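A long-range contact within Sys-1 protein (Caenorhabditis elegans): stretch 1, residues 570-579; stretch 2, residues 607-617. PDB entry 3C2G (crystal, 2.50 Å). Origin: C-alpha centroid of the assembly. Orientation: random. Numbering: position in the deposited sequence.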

# COMPACT_ATOMS: atom_id res chain seq x y z
N LEU A 570 -13.11 -35.51 15.00
CA LEU A 570 -13.49 -36.84 15.45
C LEU A 570 -12.27 -37.75 15.60
O LEU A 570 -12.13 -38.45 16.61
CB LEU A 570 -14.50 -37.48 14.51
CG LEU A 570 -15.88 -36.82 14.46
CD1 LEU A 570 -16.65 -37.27 13.23
CD2 LEU A 570 -16.66 -37.09 15.72
N VAL A 571 -11.41 -37.73 14.59
CA VAL A 571 -10.27 -38.64 14.54
C VAL A 571 -9.25 -38.31 15.62
O VAL A 571 -8.74 -39.22 16.28
CB VAL A 571 -9.63 -38.66 13.14
CG1 VAL A 571 -8.29 -39.41 13.13
CG2 VAL A 571 -10.61 -39.29 12.13
N VAL A 572 -8.95 -37.02 15.79
CA VAL A 572 -7.96 -36.61 16.78
C VAL A 572 -8.42 -36.97 18.18
O VAL A 572 -7.63 -37.43 19.01
CB VAL A 572 -7.56 -35.09 16.67
CG1 VAL A 572 -8.57 -34.17 17.35
CG2 VAL A 572 -6.19 -34.87 17.28
N CYS A 573 -9.72 -36.79 18.44
CA CYS A 573 -10.29 -37.12 19.73
C CYS A 573 -10.15 -38.61 20.02
O CYS A 573 -9.71 -38.99 21.10
CB CYS A 573 -11.76 -36.71 19.79
SG CYS A 573 -12.00 -34.96 20.06
N ASP A 574 -10.48 -39.43 19.03
CA ASP A 574 -10.40 -40.87 19.17
C ASP A 574 -8.97 -41.32 19.43
O ASP A 574 -8.74 -42.19 20.27
CB ASP A 574 -10.97 -41.57 17.94
CG ASP A 574 -11.16 -43.06 18.15
OD1 ASP A 574 -12.05 -43.44 18.95
OD2 ASP A 574 -10.40 -43.84 17.54
N LYS A 575 -8.02 -40.72 18.72
CA LYS A 575 -6.61 -41.05 18.92
C LYS A 575 -6.08 -40.58 20.28
O LYS A 575 -5.19 -41.22 20.86
CB LYS A 575 -5.77 -40.49 17.78
CG LYS A 575 -5.92 -41.26 16.48
CD LYS A 575 -5.13 -40.61 15.37
CE LYS A 575 -5.28 -41.37 14.05
NZ LYS A 575 -4.70 -42.74 14.12
N ILE A 576 -6.60 -39.46 20.79
CA ILE A 576 -6.21 -39.01 22.13
C ILE A 576 -6.69 -40.01 23.20
O ILE A 576 -5.97 -40.32 24.15
CB ILE A 576 -6.69 -37.57 22.45
CG1 ILE A 576 -5.95 -36.53 21.62
CG2 ILE A 576 -6.48 -37.24 23.93
CD1 ILE A 576 -6.67 -35.21 21.52
N LEU A 577 -7.91 -40.52 23.02
CA LEU A 577 -8.50 -41.41 24.02
C LEU A 577 -7.94 -42.82 23.96
O LEU A 577 -7.96 -43.54 24.96
CB LEU A 577 -10.03 -41.42 23.91
CG LEU A 577 -10.66 -40.05 24.18
CD1 LEU A 577 -12.16 -40.09 24.02
CD2 LEU A 577 -10.28 -39.54 25.56
N GLU A 578 -7.41 -43.22 22.80
CA GLU A 578 -6.70 -44.48 22.67
C GLU A 578 -5.46 -44.51 23.57
O GLU A 578 -5.09 -45.56 24.08
CB GLU A 578 -6.30 -44.75 21.21
CG GLU A 578 -5.79 -46.16 20.90
CD GLU A 578 -5.56 -46.40 19.39
OE1 GLU A 578 -6.45 -46.03 18.57
OE2 GLU A 578 -4.49 -46.96 19.02
N HIS A 579 -4.84 -43.35 23.78
CA HIS A 579 -3.62 -43.28 24.61
C HIS A 579 -3.82 -42.62 25.99
O HIS A 579 -3.05 -42.86 26.91
CB HIS A 579 -2.47 -42.63 23.84
CG HIS A 579 -2.18 -43.28 22.53
ND1 HIS A 579 -2.63 -42.77 21.33
CD2 HIS A 579 -1.48 -44.40 22.22
CE1 HIS A 579 -2.23 -43.55 20.34
NE2 HIS A 579 -1.53 -44.54 20.85
N LYS A 607 -18.23 -43.33 10.48
CA LYS A 607 -17.34 -44.36 11.05
C LYS A 607 -16.53 -43.83 12.23
O LYS A 607 -16.38 -44.53 13.24
CB LYS A 607 -16.41 -44.93 9.97
N ALA A 608 -16.01 -42.61 12.11
CA ALA A 608 -15.22 -41.99 13.18
C ALA A 608 -16.08 -41.73 14.40
O ALA A 608 -15.67 -41.98 15.54
CB ALA A 608 -14.59 -40.71 12.68
N ALA A 609 -17.29 -41.23 14.15
CA ALA A 609 -18.26 -40.90 15.18
C ALA A 609 -18.52 -42.05 16.16
O ALA A 609 -18.35 -41.87 17.37
CB ALA A 609 -19.56 -40.41 14.56
N ASN A 610 -18.93 -43.21 15.66
CA ASN A 610 -19.23 -44.32 16.58
C ASN A 610 -18.01 -44.99 17.19
O ASN A 610 -18.08 -45.51 18.31
CB ASN A 610 -20.27 -45.32 16.03
CG ASN A 610 -20.00 -45.76 14.61
OD1 ASN A 610 -18.95 -46.33 14.31
ND2 ASN A 610 -20.96 -45.51 13.72
N SER A 611 -16.88 -44.93 16.49
CA SER A 611 -15.60 -45.33 17.09
C SER A 611 -15.29 -44.46 18.30
O SER A 611 -14.86 -44.96 19.33
CB SER A 611 -14.46 -45.24 16.08
OG SER A 611 -14.81 -45.84 14.85
N LEU A 612 -15.53 -43.15 18.17
CA LEU A 612 -15.34 -42.21 19.28
C LEU A 612 -16.40 -42.38 20.37
O LEU A 612 -16.10 -42.26 21.56
CB LEU A 612 -15.30 -40.76 18.77
CG LEU A 612 -15.14 -39.60 19.77
CD1 LEU A 612 -13.87 -39.73 20.61
CD2 LEU A 612 -15.16 -38.28 19.05
N LEU A 613 -17.64 -42.67 19.96
CA LEU A 613 -18.75 -42.90 20.90
C LEU A 613 -18.46 -44.00 21.94
O LEU A 613 -18.74 -43.83 23.13
CB LEU A 613 -20.04 -43.22 20.13
CG LEU A 613 -21.38 -43.13 20.87
CD1 LEU A 613 -21.70 -41.69 21.28
CD2 LEU A 613 -22.49 -43.71 19.99
N SER A 614 -17.88 -45.11 21.48
CA SER A 614 -17.60 -46.25 22.35
C SER A 614 -16.60 -45.96 23.47
O SER A 614 -16.44 -46.77 24.39
CB SER A 614 -17.14 -47.46 21.53
OG SER A 614 -15.81 -47.27 21.06
N ARG A 615 -15.91 -44.83 23.40
CA ARG A 615 -14.90 -44.46 24.39
C ARG A 615 -15.52 -43.96 25.70
O ARG A 615 -14.91 -44.09 26.77
CB ARG A 615 -13.96 -43.38 23.85
CG ARG A 615 -13.29 -43.69 22.53
CD ARG A 615 -11.98 -44.41 22.70
NE ARG A 615 -11.29 -44.53 21.43
CZ ARG A 615 -10.25 -45.32 21.21
NH1 ARG A 615 -9.77 -46.08 22.19
NH2 ARG A 615 -9.68 -45.36 20.01
N PHE A 616 -16.72 -43.41 25.61
CA PHE A 616 -17.33 -42.69 26.73
C PHE A 616 -18.10 -43.57 27.71
O PHE A 616 -18.55 -44.65 27.35
CB PHE A 616 -18.19 -41.54 26.19
CG PHE A 616 -17.38 -40.45 25.57
CD1 PHE A 616 -16.99 -39.35 26.32
CD2 PHE A 616 -16.95 -40.55 24.25
CE1 PHE A 616 -16.22 -38.35 25.77
CE2 PHE A 616 -16.17 -39.57 23.69
CZ PHE A 616 -15.80 -38.46 24.44
N PRO A 617 -18.26 -43.10 28.97
CA PRO A 617 -19.14 -43.83 29.89
C PRO A 617 -20.56 -43.97 29.33
O PRO A 617 -20.95 -43.23 28.42
CB PRO A 617 -19.14 -42.96 31.15
CG PRO A 617 -17.89 -42.18 31.07
CD PRO A 617 -17.65 -41.93 29.62

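Two helices that run in nearly the same direction often pack by a simple rule: an apolar side chain from one is received by a pocket on the other, and polar groups pair beside it. The contact between residues 570-579 and 607-617 of Sys-1 illustrates this rule on a small scale. The helix axes approach to 9.1 Å with an angle of 29° between their N-to-C directions, and the two stretches together bury 543 Å². Three residues, Arg615, Leu612 and Asp574, together with Leu570, which covers as much as the aspartate, account for most of the story.

Leu612 is the knob. Its CA-to-CB bond points toward the first helix, and the side chain, in the t, p rotamer, settles among Leu570, Cys573, Asp574 and Leu577, residues spaced so that they line one face of a helix. Leu612 CD2 lies 3.8 Å from Leu570 CD2 and Leu612 CD1 lies 3.8 Å from Leu577 CD1, while both methyl carbons lie 3.8 Å from Cys573 CB. A branched, flexible aliphatic chain suits such a site because it can touch several neighbours at van der Waals distance without needing a polar partner. Leu612, Leu570, Cys573 and Leu577 are all buried, which suits their apolar chains, whereas Asp574 and Arg615 remain partly exposed, as suits charged groups.

One turn earlier, the contact is made by a smaller residue. Ala608 also points toward the first helix, and its CB packs 3.7 Å from Leu570 CB, where the CA atoms of Leu570 and Ala608 are 5.9 Å apart. Having no side chain beyond CB, alanine makes its contact directly at CB. Val571 CG2 adds a looser contact at 4.3 Å from Ala608 CB.

At the other end, in a type I turn from Leu613 to Phe616, Arg615 covers 103 Å², the largest share of any residue here. Its side chain reaches across to the first helix and meets Asp574 in a two-pronged salt bridge: Arg615 NE donates to Asp574 OD1 at 2.8 Å and Arg615 NH2 to Asp574 OD2 at 3.0 Å, with N-H...acceptor angles of 161° and 166°. The near-linear geometry reflects the match between a carboxylate and one side of a guanidinium. Although the CA-to-CB bond of Asp574 points sideways, the t setting of its chi1 helps to bring the carboxylate nearer to the second stretch. Glu578 contributes a longer salt bridge, its OE1 lying 3.6 Å from Arg615 NH2, so that the arginine answers two acidic residues one helical turn apart. One face of the guanidinium lies over the backbone of the first helix, with Arg615 NH1 3.5 Å from Glu578 CA.

Arginine also serves the apolar side of the contact, since Arg615 CB rests 3.8 Å from Leu577 CD1. The same methyl carbon, Leu577 CD1, meets Phe616 CZ at 4.0 Å, in an oblique approach to the ring. Leu577 thus joins the leucine-filled pocket to the turn, and the charged cluster lies beside it.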